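Local atomic coordinates of holo-[acyl-carrier-protein] synthase (Helicobacter pylori, PDB entry 5XUK), a protein that belongs to the 4'-phosphopantetheinyl transferase superfamily and forms an assembly of three chains with coenzyme A bound. Residues 44-49 / 72-77; 82-87 / 95-100; 10-15 / 21-26. All coordinates share one frame; numbering follows the deposited sequence.

Contact 1. Residues 44-49 / 72-77; sequences AGFFAL and ISKSPK. With COA (coenzyme A), chain B.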
loop_
_atom_site.group_PDB
_atom_site.type_symbol
_atom_site.label_atom_id
_atom_site.label_comp_id
_atom_site.label_asym_id
_atom_site.label_seq_id
_atom_site.Cartn_x
_atom_site.Cartn_y
_atom_site.Cartn_z
ATOM N N ALA A 44 1.240 15.480 -5.724
ATOM C CA ALA A 44 0.372 14.512 -5.023
ATOM C C ALA A 44 1.180 13.387 -4.375
ATOM O O ALA A 44 0.984 13.100 -3.208
ATOM C CB ALA A 44 -0.668 13.961 -5.971
ATOM N N GLY A 45 2.157 12.838 -5.097
ATOM C CA GLY A 45 2.986 11.746 -4.608
ATOM C C GLY A 45 3.876 12.051 -3.431
ATOM O O GLY A 45 3.969 11.247 -2.494
ATOM N N PHE A 46 4.561 13.202 -3.469
ATOM C CA PHE A 46 5.393 13.626 -2.345
ATOM C C PHE A 46 4.507 13.940 -1.159
ATOM O O PHE A 46 4.844 13.637 -0.030
ATOM C CB PHE A 46 6.266 14.850 -2.700
ATOM C CG PHE A 46 7.442 14.532 -3.595
ATOM C CD1 PHE A 46 7.496 13.342 -4.342
ATOM C CD2 PHE A 46 8.490 15.445 -3.727
ATOM C CE1 PHE A 46 8.583 13.059 -5.165
ATOM C CE2 PHE A 46 9.571 15.174 -4.558
ATOM C CZ PHE A 46 9.619 13.981 -5.281
ATOM N N PHE A 47 3.371 14.542 -1.409
ATOM C CA PHE A 47 2.421 14.789 -0.338
ATOM C C PHE A 47 2.019 13.464 0.321
ATOM O O PHE A 47 2.045 13.341 1.541
ATOM C CB PHE A 47 1.180 15.481 -0.888
ATOM C CG PHE A 47 0.230 15.940 0.179
ATOM C CD1 PHE A 47 0.399 17.181 0.788
ATOM C CD2 PHE A 47 -0.828 15.123 0.592
ATOM C CE1 PHE A 47 -0.469 17.601 1.782
ATOM C CE2 PHE A 47 -1.705 15.542 1.590
ATOM C CZ PHE A 47 -1.527 16.783 2.182
ATOM N N ALA A 48 1.691 12.464 -0.504
ATOM C CA ALA A 48 1.219 11.180 -0.007
ATOM C C ALA A 48 2.339 10.515 0.785
ATOM O O ALA A 48 2.112 9.927 1.854
ATOM C CB ALA A 48 0.744 10.305 -1.167
ATOM N N LEU A 49 3.564 10.663 0.298
ATOM C CA LEU A 49 4.715 10.057 0.967
ATOM C C LEU A 49 5.009 10.692 2.314
ATOM O O LEU A 49 5.505 10.024 3.216
ATOM C CB LEU A 49 5.951 10.155 0.061
ATOM C CG LEU A 49 7.280 9.648 0.604
ATOM C CD1 LEU A 49 7.128 8.196 0.973
ATOM C CD2 LEU A 49 8.382 9.826 -0.433
ATOM N N ILE A 72 12.442 14.409 1.183
ATOM C CA ILE A 72 12.448 13.431 0.097
ATOM C C ILE A 72 13.533 13.799 -0.931
ATOM O O ILE A 72 13.648 14.958 -1.315
ATOM C CB ILE A 72 11.101 13.389 -0.661
ATOM C CG1 ILE A 72 9.921 13.136 0.294
ATOM C CG2 ILE A 72 11.142 12.307 -1.747
ATOM C CD1 ILE A 72 8.610 13.650 -0.265
ATOM N N SER A 73 14.309 12.807 -1.365
ATOM C CA SER A 73 15.248 12.932 -2.480
ATOM C C SER A 73 15.162 11.688 -3.364
ATOM O O SER A 73 14.447 10.735 -3.039
ATOM C CB SER A 73 16.680 13.106 -1.970
ATOM O OG SER A 73 17.073 12.031 -1.129
ATOM N N LYS A 74 15.894 11.707 -4.478
ATOM C CA LYS A 74 15.856 10.637 -5.467
ATOM C C LYS A 74 17.222 9.993 -5.667
ATOM O O LYS A 74 18.242 10.677 -5.688
ATOM C CB LYS A 74 15.391 11.176 -6.816
ATOM C CG LYS A 74 13.951 11.661 -6.889
ATOM C CD LYS A 74 12.940 10.622 -6.402
ATOM C CE LYS A 74 11.646 10.653 -7.198
ATOM N NZ LYS A 74 11.461 11.915 -7.972
ATOM N N SER A 75 17.225 8.672 -5.839
ATOM C CA SER A 75 18.421 7.930 -6.196
ATOM C C SER A 75 18.770 8.248 -7.654
ATOM O O SER A 75 17.972 8.867 -8.370
ATOM C CB SER A 75 18.185 6.424 -6.016
ATOM O OG SER A 75 17.476 5.877 -7.123
ATOM N N PRO A 76 19.958 7.827 -8.112
ATOM C CA PRO A 76 20.268 7.995 -9.546
ATOM C C PRO A 76 19.283 7.264 -10.477
ATOM O O PRO A 76 19.067 7.701 -11.609
ATOM C CB PRO A 76 21.673 7.407 -9.681
ATOM C CG PRO A 76 22.251 7.446 -8.305
ATOM C CD PRO A 76 21.100 7.289 -7.353
ATOM N N LYS A 77 18.674 6.181 -9.993
ATOM C CA LYS A 77 17.659 5.448 -10.765
ATOM C C LYS A 77 16.211 5.900 -10.480
ATOM O O LYS A 77 15.274 5.169 -10.788
ATOM C CB LYS A 77 17.793 3.945 -10.494
ATOM C CG LYS A 77 19.161 3.368 -10.813
ATOM C CD LYS A 77 19.352 1.993 -10.189
ATOM C CE LYS A 77 20.696 1.389 -10.572
ATOM N NZ LYS A 77 21.850 2.148 -10.010
HETATM N N1A COA B . 13.044 2.423 -7.654
HETATM C C2A COA B . 11.999 2.713 -6.849
HETATM N N3A COA B . 11.016 3.557 -7.210
HETATM C C4A COA B . 11.047 4.171 -8.404
HETATM C C5A COA B . 12.158 3.904 -9.327
HETATM C C6A COA B . 13.195 2.959 -8.878
HETATM N N6A COA B . 14.257 2.644 -9.665
HETATM N N7A COA B . 11.931 4.644 -10.424
HETATM C C8A COA B . 10.768 5.328 -10.248
HETATM N N9A COA B . 10.255 5.041 -9.022
HETATM C C1B COA B . 9.031 5.607 -8.445
HETATM C C2B COA B . 9.111 7.138 -8.476
HETATM O O2B COA B . 8.848 7.720 -7.199
HETATM C C3B COA B . 8.039 7.572 -9.447
HETATM O O3B COA B . 7.313 8.727 -9.036
HETATM P P3B COA B . 7.903 10.233 -9.195
HETATM O O7A COA B . 8.748 10.181 -10.452
HETATM O O8A COA B . 6.681 11.092 -9.393
HETATM O O9A COA B . 8.652 10.414 -7.887
HETATM C C4B COA B . 7.125 6.373 -9.458
HETATM O O4B COA B . 7.928 5.214 -9.246
HETATM C C5B COA B . 6.340 6.263 -10.742
HETATM O O5B COA B . 5.066 5.855 -10.298
HETATM P P1A COA B . 4.163 4.860 -11.124
HETATM O O1A COA B . 3.491 5.786 -12.116
HETATM O O2A COA B . 3.348 3.961 -10.226
HETATM O O3A COA B . 5.275 3.911 -11.741
HETATM P P2A COA B . 4.967 3.063 -13.063
HETATM O O4A COA B . 4.146 1.834 -12.697
HETATM O O5A COA B . 4.443 4.029 -14.110
HETATM O O6A COA B . 6.487 2.644 -13.444
HETATM C CBP COA B . 8.801 1.902 -13.103
HETATM C CCP COA B . 7.591 2.636 -12.520
HETATM C CDP COA B . 10.064 2.726 -12.909
HETATM C CEP COA B . 8.980 0.574 -12.378
HETATM C CAP COA B . 8.564 1.702 -14.612
HETATM O OAP COA B . 8.912 2.901 -15.312
HETATM C C9P COA B . 9.332 0.569 -15.221
HETATM O O9P COA B . 10.511 0.392 -14.955
HETATM N N8P COA B . 8.638 -0.190 -16.072
#

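Contact 2. Residues 82-87 / 95-100; sequences ITLSKE and QSLSAS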
loop_
_atom_site.group_PDB
_atom_site.type_symbol
_atom_site.label_atom_id
_atom_site.label_comp_id
_atom_site.label_asym_id
_atom_site.label_seq_id
_atom_site.Cartn_x
_atom_site.Cartn_y
_atom_site.Cartn_z
ATOM N N ILE A 82 14.028 8.923 1.635
ATOM C CA ILE A 82 13.388 9.747 2.635
ATOM C C ILE A 82 14.314 9.812 3.834
ATOM O O ILE A 82 14.867 8.794 4.262
ATOM C CB ILE A 82 11.989 9.189 2.979
ATOM C CG1 ILE A 82 11.230 10.134 3.898
ATOM C CG2 ILE A 82 12.091 7.813 3.610
ATOM C CD1 ILE A 82 9.925 9.542 4.385
ATOM N N THR A 83 14.527 11.027 4.332
ATOM C CA THR A 83 15.321 11.241 5.535
ATOM C C THR A 83 14.627 12.267 6.425
ATOM O O THR A 83 13.936 13.166 5.940
ATOM C CB THR A 83 16.740 11.733 5.196
ATOM O OG1 THR A 83 16.657 12.872 4.332
ATOM C CG2 THR A 83 17.546 10.643 4.489
ATOM N N LEU A 84 14.803 12.112 7.731
ATOM C CA LEU A 84 14.336 13.091 8.695
ATOM C C LEU A 84 15.519 13.914 9.152
ATOM O O LEU A 84 16.665 13.530 8.920
ATOM C CB LEU A 84 13.721 12.394 9.900
ATOM C CG LEU A 84 12.429 11.628 9.646
ATOM C CD1 LEU A 84 12.076 10.827 10.883
ATOM C CD2 LEU A 84 11.308 12.583 9.281
ATOM N N SER A 85 15.235 15.042 9.803
ATOM C CA SER A 85 16.252 15.792 10.546
ATOM C C SER A 85 17.056 14.848 11.440
ATOM O O SER A 85 16.488 13.971 12.091
ATOM C CB SER A 85 15.595 16.862 11.420
ATOM O OG SER A 85 14.646 17.611 10.681
ATOM N N LYS A 86 18.373 15.035 11.471
ATOM C CA LYS A 86 19.272 14.207 12.293
ATOM C C LYS A 86 18.837 14.168 13.765
ATOM O O LYS A 86 19.066 13.175 14.461
ATOM C CB LYS A 86 20.717 14.718 12.182
ATOM C CG LYS A 86 21.339 14.517 10.803
ATOM C CD LYS A 86 22.365 15.589 10.467
ATOM C CE LYS A 86 22.860 15.447 9.035
ATOM N NZ LYS A 86 23.800 16.534 8.642
ATOM N N GLU A 87 18.213 15.254 14.221
ATOM C CA GLU A 87 17.624 15.319 15.554
ATOM C C GLU A 87 16.372 14.450 15.623
ATOM O O GLU A 87 16.308 13.513 16.425
ATOM C CB GLU A 87 17.277 16.766 15.932
ATOM C CG GLU A 87 18.467 17.602 16.404
ATOM C CD GLU A 87 19.422 18.006 15.286
ATOM O OE1 GLU A 87 18.984 18.106 14.114
ATOM O OE2 GLU A 87 20.618 18.233 15.586
ATOM N N GLN A 95 16.283 3.791 12.757
ATOM C CA GLN A 95 17.460 3.178 12.148
ATOM C C GLN A 95 17.468 3.461 10.644
ATOM O O GLN A 95 18.494 3.854 10.083
ATOM C CB GLN A 95 17.465 1.667 12.405
ATOM C CG GLN A 95 17.521 1.288 13.883
ATOM C CD GLN A 95 16.499 0.227 14.263
ATOM O OE1 GLN A 95 16.335 -0.778 13.568
ATOM N NE2 GLN A 95 15.803 0.451 15.371
ATOM N N SER A 96 16.314 3.273 10.004
ATOM C CA SER A 96 16.193 3.425 8.554
ATOM C C SER A 96 14.738 3.610 8.124
ATOM O O SER A 96 13.825 3.049 8.737
ATOM C CB SER A 96 16.786 2.201 7.851
ATOM O OG SER A 96 16.202 1.007 8.343
ATOM N N LEU A 97 14.543 4.412 7.077
ATOM C CA LEU A 97 13.239 4.634 6.454
ATOM C C LEU A 97 13.258 4.096 5.030
ATOM O O LEU A 97 14.193 4.355 4.280
ATOM C CB LEU A 97 12.907 6.121 6.429
ATOM C CG LEU A 97 12.639 6.757 7.789
ATOM C CD1 LEU A 97 12.680 8.272 7.705
ATOM C CD2 LEU A 97 11.295 6.284 8.324
ATOM N N SER A 98 12.237 3.322 4.669
ATOM C CA SER A 98 12.104 2.787 3.309
ATOM C C SER A 98 10.773 3.270 2.724
ATOM O O SER A 98 9.742 3.181 3.389
ATOM C CB SER A 98 12.167 1.257 3.343
ATOM O OG SER A 98 12.085 0.697 2.043
ATOM N N ALA A 99 10.797 3.788 1.498
ATOM C CA ALA A 99 9.629 4.447 0.914
ATOM C C ALA A 99 9.326 3.969 -0.501
ATOM O O ALA A 99 10.191 3.387 -1.151
ATOM C CB ALA A 99 9.843 5.950 0.909
ATOM N N SER A 100 8.089 4.202 -0.966
ATOM C CA SER A 100 7.735 3.957 -2.356
ATOM C C SER A 100 6.505 4.748 -2.735
ATOM O O SER A 100 5.637 4.970 -1.911
ATOM C CB SER A 100 7.483 2.453 -2.583
ATOM O OG SER A 100 7.223 2.163 -3.946
#

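Contact 3. Residues 10-15 / 21-26; sequences ARIEKC and MKFLER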
loop_
_atom_site.group_PDB
_atom_site.type_symbol
_atom_site.label_atom_id
_atom_site.label_comp_id
_atom_site.label_asym_id
_atom_site.label_seq_id
_atom_site.Cartn_x
_atom_site.Cartn_y
_atom_site.Cartn_z
ATOM N N ALA A 10 -6.302 15.185 -8.442
ATOM C CA ALA A 10 -7.215 16.304 -8.681
ATOM C C ALA A 10 -7.397 17.225 -7.468
ATOM O O ALA A 10 -7.467 18.438 -7.618
ATOM C CB ALA A 10 -8.564 15.776 -9.143
ATOM N N ARG A 11 -7.475 16.654 -6.272
ATOM C CA ARG A 11 -7.595 17.452 -5.049
ATOM C C ARG A 11 -6.311 18.247 -4.776
ATOM O O ARG A 11 -6.360 19.373 -4.265
ATOM C CB ARG A 11 -7.940 16.553 -3.854
ATOM C CG ARG A 11 -7.645 17.148 -2.485
ATOM C CD ARG A 11 -8.120 16.243 -1.353
ATOM N NE ARG A 11 -7.393 16.536 -0.115
ATOM C CZ ARG A 11 -6.525 15.727 0.491
ATOM N NH1 ARG A 11 -6.255 14.514 0.014
ATOM N NH2 ARG A 11 -5.923 16.133 1.608
ATOM N N ILE A 12 -5.163 17.652 -5.089
ATOM C CA ILE A 12 -3.905 18.382 -5.004
ATOM C C ILE A 12 -3.885 19.506 -6.043
ATOM O O ILE A 12 -3.584 20.650 -5.697
ATOM C CB ILE A 12 -2.678 17.460 -5.157
ATOM C CG1 ILE A 12 -2.099 17.148 -3.778
ATOM C CG2 ILE A 12 -1.603 18.119 -6.015
ATOM C CD1 ILE A 12 -3.076 16.473 -2.846
ATOM N N GLU A 13 -4.238 19.184 -7.291
ATOM C CA GLU A 13 -4.347 20.191 -8.364
ATOM C C GLU A 13 -5.161 21.420 -7.946
ATOM O O GLU A 13 -4.738 22.548 -8.180
ATOM C CB GLU A 13 -4.933 19.586 -9.654
ATOM C CG GLU A 13 -3.923 18.772 -10.448
ATOM C CD GLU A 13 -4.488 18.100 -11.691
ATOM O OE1 GLU A 13 -5.662 17.680 -11.671
ATOM O OE2 GLU A 13 -3.743 17.969 -12.691
ATOM N N LYS A 14 -6.312 21.203 -7.316
ATOM C CA LYS A 14 -7.170 22.316 -6.901
ATOM C C LYS A 14 -6.636 23.053 -5.669
ATOM O O LYS A 14 -7.024 24.189 -5.425
ATOM C CB LYS A 14 -8.619 21.848 -6.691
ATOM C CG LYS A 14 -9.296 21.410 -7.988
ATOM C CD LYS A 14 -10.735 20.939 -7.789
ATOM C CE LYS A 14 -11.780 21.991 -8.166
ATOM N NZ LYS A 14 -11.965 23.057 -7.141
ATOM N N CYS A 15 -5.751 22.420 -4.902
ATOM C CA CYS A 15 -5.034 23.114 -3.827
ATOM C C CYS A 15 -3.760 23.797 -4.346
ATOM O O CYS A 15 -3.164 24.611 -3.645
ATOM C CB CYS A 15 -4.684 22.153 -2.689
ATOM S SG CYS A 15 -6.113 21.445 -1.835
ATOM N N MET A 21 1.949 29.049 -4.535
ATOM C CA MET A 21 3.110 28.911 -3.671
ATOM C C MET A 21 2.751 28.694 -2.200
ATOM O O MET A 21 3.461 27.991 -1.481
ATOM C CB MET A 21 4.024 30.141 -3.827
ATOM C CG MET A 21 3.426 31.469 -3.377
ATOM S SD MET A 21 4.316 32.888 -4.038
ATOM C CE MET A 21 3.755 32.907 -5.743
ATOM N N LYS A 22 1.648 29.287 -1.762
ATOM C CA LYS A 22 1.248 29.205 -0.360
ATOM C C LYS A 22 1.032 27.740 0.031
ATOM O O LYS A 22 1.471 27.309 1.097
ATOM C CB LYS A 22 -0.004 30.055 -0.098
ATOM C CG LYS A 22 0.113 30.973 1.114
ATOM C CD LYS A 22 -0.880 32.130 1.051
ATOM C CE LYS A 22 -0.561 33.203 2.083
ATOM N NZ LYS A 22 -1.581 34.291 2.095
ATOM N N PHE A 23 0.394 26.969 -0.847
ATOM C CA PHE A 23 0.232 25.530 -0.624
ATOM C C PHE A 23 1.559 24.781 -0.717
ATOM O O PHE A 23 1.996 24.156 0.255
ATOM C CB PHE A 23 -0.774 24.931 -1.618
ATOM C CG PHE A 23 -1.030 23.451 -1.425
ATOM C CD1 PHE A 23 -1.318 22.932 -0.159
ATOM C CD2 PHE A 23 -1.005 22.581 -2.514
ATOM C CE1 PHE A 23 -1.562 21.579 0.017
ATOM C CE2 PHE A 23 -1.246 21.224 -2.341
ATOM C CZ PHE A 23 -1.526 20.724 -1.075
ATOM N N LEU A 24 2.198 24.850 -1.882
ATOM C CA LEU A 24 3.381 24.038 -2.140
ATOM C C LEU A 24 4.454 24.209 -1.104
ATOM O O LEU A 24 5.079 23.236 -0.677
ATOM C CB LEU A 24 3.996 24.367 -3.496
ATOM C CG LEU A 24 3.431 23.648 -4.706
ATOM C CD1 LEU A 24 4.389 23.883 -5.870
ATOM C CD2 LEU A 24 3.238 22.164 -4.425
ATOM N N GLU A 25 4.682 25.452 -0.701
ATOM C CA GLU A 25 5.848 25.760 0.112
ATOM C C GLU A 25 5.656 25.403 1.567
ATOM O O GLU A 25 6.622 25.325 2.311
ATOM C CB GLU A 25 6.263 27.215 -0.099
ATOM C CG GLU A 25 6.827 27.421 -1.502
ATOM C CD GLU A 25 7.028 28.875 -1.888
ATOM O OE1 GLU A 25 7.350 29.118 -3.074
ATOM O OE2 GLU A 25 6.861 29.770 -1.027
ATOM N N ARG A 26 4.414 25.136 1.955
ATOM C CA ARG A 26 4.109 24.528 3.256
ATOM C C ARG A 26 4.654 23.104 3.380
ATOM O O ARG A 26 5.209 22.759 4.414
ATOM C CB ARG A 26 2.597 24.532 3.534
ATOM C CG ARG A 26 2.035 25.897 3.929
ATOM C CD ARG A 26 0.517 25.959 3.757
ATOM N NE ARG A 26 -0.023 27.307 3.975
ATOM C CZ ARG A 26 -1.292 27.674 3.766
ATOM N NH1 ARG A 26 -1.661 28.930 4.001
ATOM N NH2 ARG A 26 -2.197 26.803 3.324
#

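Contact 1. Residues 44-49 / 72-77
The coenzyme A pocket of this 4'-phosphopantetheinyl transferase-family fold is backed by a helix-on-sheet contact in which Phe46 and Leu49, nearly one turn apart on helix 40-56, meet Ile72 and Lys74 of strand 70-74. It illustrates how an apolar core can run straight into a binding site. The core half belongs to Ile72. Its CG2 methyl sits over the centre of the Phe46 ring, 4.2 Å from the centroid and 11° off the normal, a CH-pi contact. The other branch reaches the base of the phenylalanine: Ile72 CD1 lies 3.6 Å from Phe46 CB. With CG1 anti to the carbonyl carbon (chi1 -55°), the isoleucine spreads its two arms along the phenylalanine, while Leu49 CD2 comes tip to tip with it and stands 3.7 Å from Ile72 CG1. These three side chains are buried, and no hydrogen bond joins the two segments.

The polar half starts at the rim of the ring. Lys74 NZ lies in the ring plane at the edge, 3.9 Å from Phe46 CZ, which is not a cation-pi position. A chain bent at three successive torsions folds the lysine back toward the 3'-phosphate of coenzyme A. Ser42, Ser102 and His103 also hydrogen-bond the ligand, as do residues of the second subunit, so the pocket lies between chains. Farther along, the backbone comes close to the adenine amino group: Lys77 O is 2.9 Å from coenzyme A N6A. At the phosphate, Lys74 NZ stands 3.2 Å from coenzyme A O9A.

Contact 2. Residues 82-87 / 95-100
Ile82 and Leu97 mark a close meeting of two strands from different sheets, made by side chains with no hydrogen bond between the segments. The strand axes run at 138° to one another and approach to 7.0 Å. At the tight end, Ile82 CG2 presses on Leu97 CB at 3.4 Å, closer than usual for two carbons. The same methyl also reaches Ala99 CB, at 4.0 Å, and so bridges two residues on one side of the opposing strand. With CG1 anti to the backbone N (chi1 -173°), Ile82 directs its shorter branch at both.

The fit is easier at the other end, where Leu84 and Leu97 cross at about a right angle and Leu84 CG is 3.9 Å from Leu97 CD1. Beyond it the segments diverge into solvent-exposed Lys86 and Glu87 on one side and Gln95 and Ser96 on the other. The CB of Ser98 points away from the other strand, and its OG is hydrogen-bonded to Ile2 N of the second subunit. Ile70 of strand 70-74 and Cys53 of helix 40-56 pack on Ile82, while Val112 and Val114 of strand 107-114 lie against Leu97.

Contact 3. Residues 10-15 / 21-26
Phe23 lays one face of its ring against Cys15, whose CB is 3.7 Å from the ring centroid and 16° off the normal. This is a CH-pi contact displaced toward the rim, since the nearest ring atom is Phe23 CE2, 3.6 Å from Cys15 CB. The sulfur continues outward on the same side: Cys15 SG is 4.9 Å from the centroid, a more distant sulfur-aromatic contact above the face. The backbone of Cys15 also takes part, because its carbonyl oxygen comes within 3.2 Å of Phe23 CB, beside the start of the side chain.

The contact belongs to a helix-loop-helix element whose two short helices run at a steep angle to each other. Helices 9-15 and 21-27 are joined by only five residues, and Phe23, in the first turn of the second helix, reaches back to Cys15, late in the first. Its CG stands anti to the backbone N (chi1 -178°), which extends the ring toward that helix. Ile12, nearly one turn before Cys15, adds a looser apolar touch, with CG1 4.4 Å from Phe23 CE2, and is buried against Ile43 and Ala44 of helix 40-56. The ring of Phe23 also meets that of Phe27, the planes inclined at about 55°. Elsewhere on helix 9-15, Arg11 NH1 forms a salt bridge with Asp104 OD2 of the third subunit.

In the fold
Along the chain the order is contact 3, contact 1, contact 2, each closing before the next opens. Helix 40-56 is the common element: its 44-49 part carries one side of contact 1, meets contact 3 where Ala44 CA lies 3.8 Å from Ile12 CG1, and meets contact 2 where Leu49 CD1 lies 3.5 Å from Ala99 CB. Contacts 1 and 2 have centres about 12 Å apart and share the two-stranded sheet of 70-74 and 80-84. The centre of contact 3 is about 16 Å from that of contact 1 and about 24 Å from that of contact 2, which lies on the opposite side of the chain's centre. One helix thus connects the pair of short helices, the ligand pocket and the contact between the two sheets.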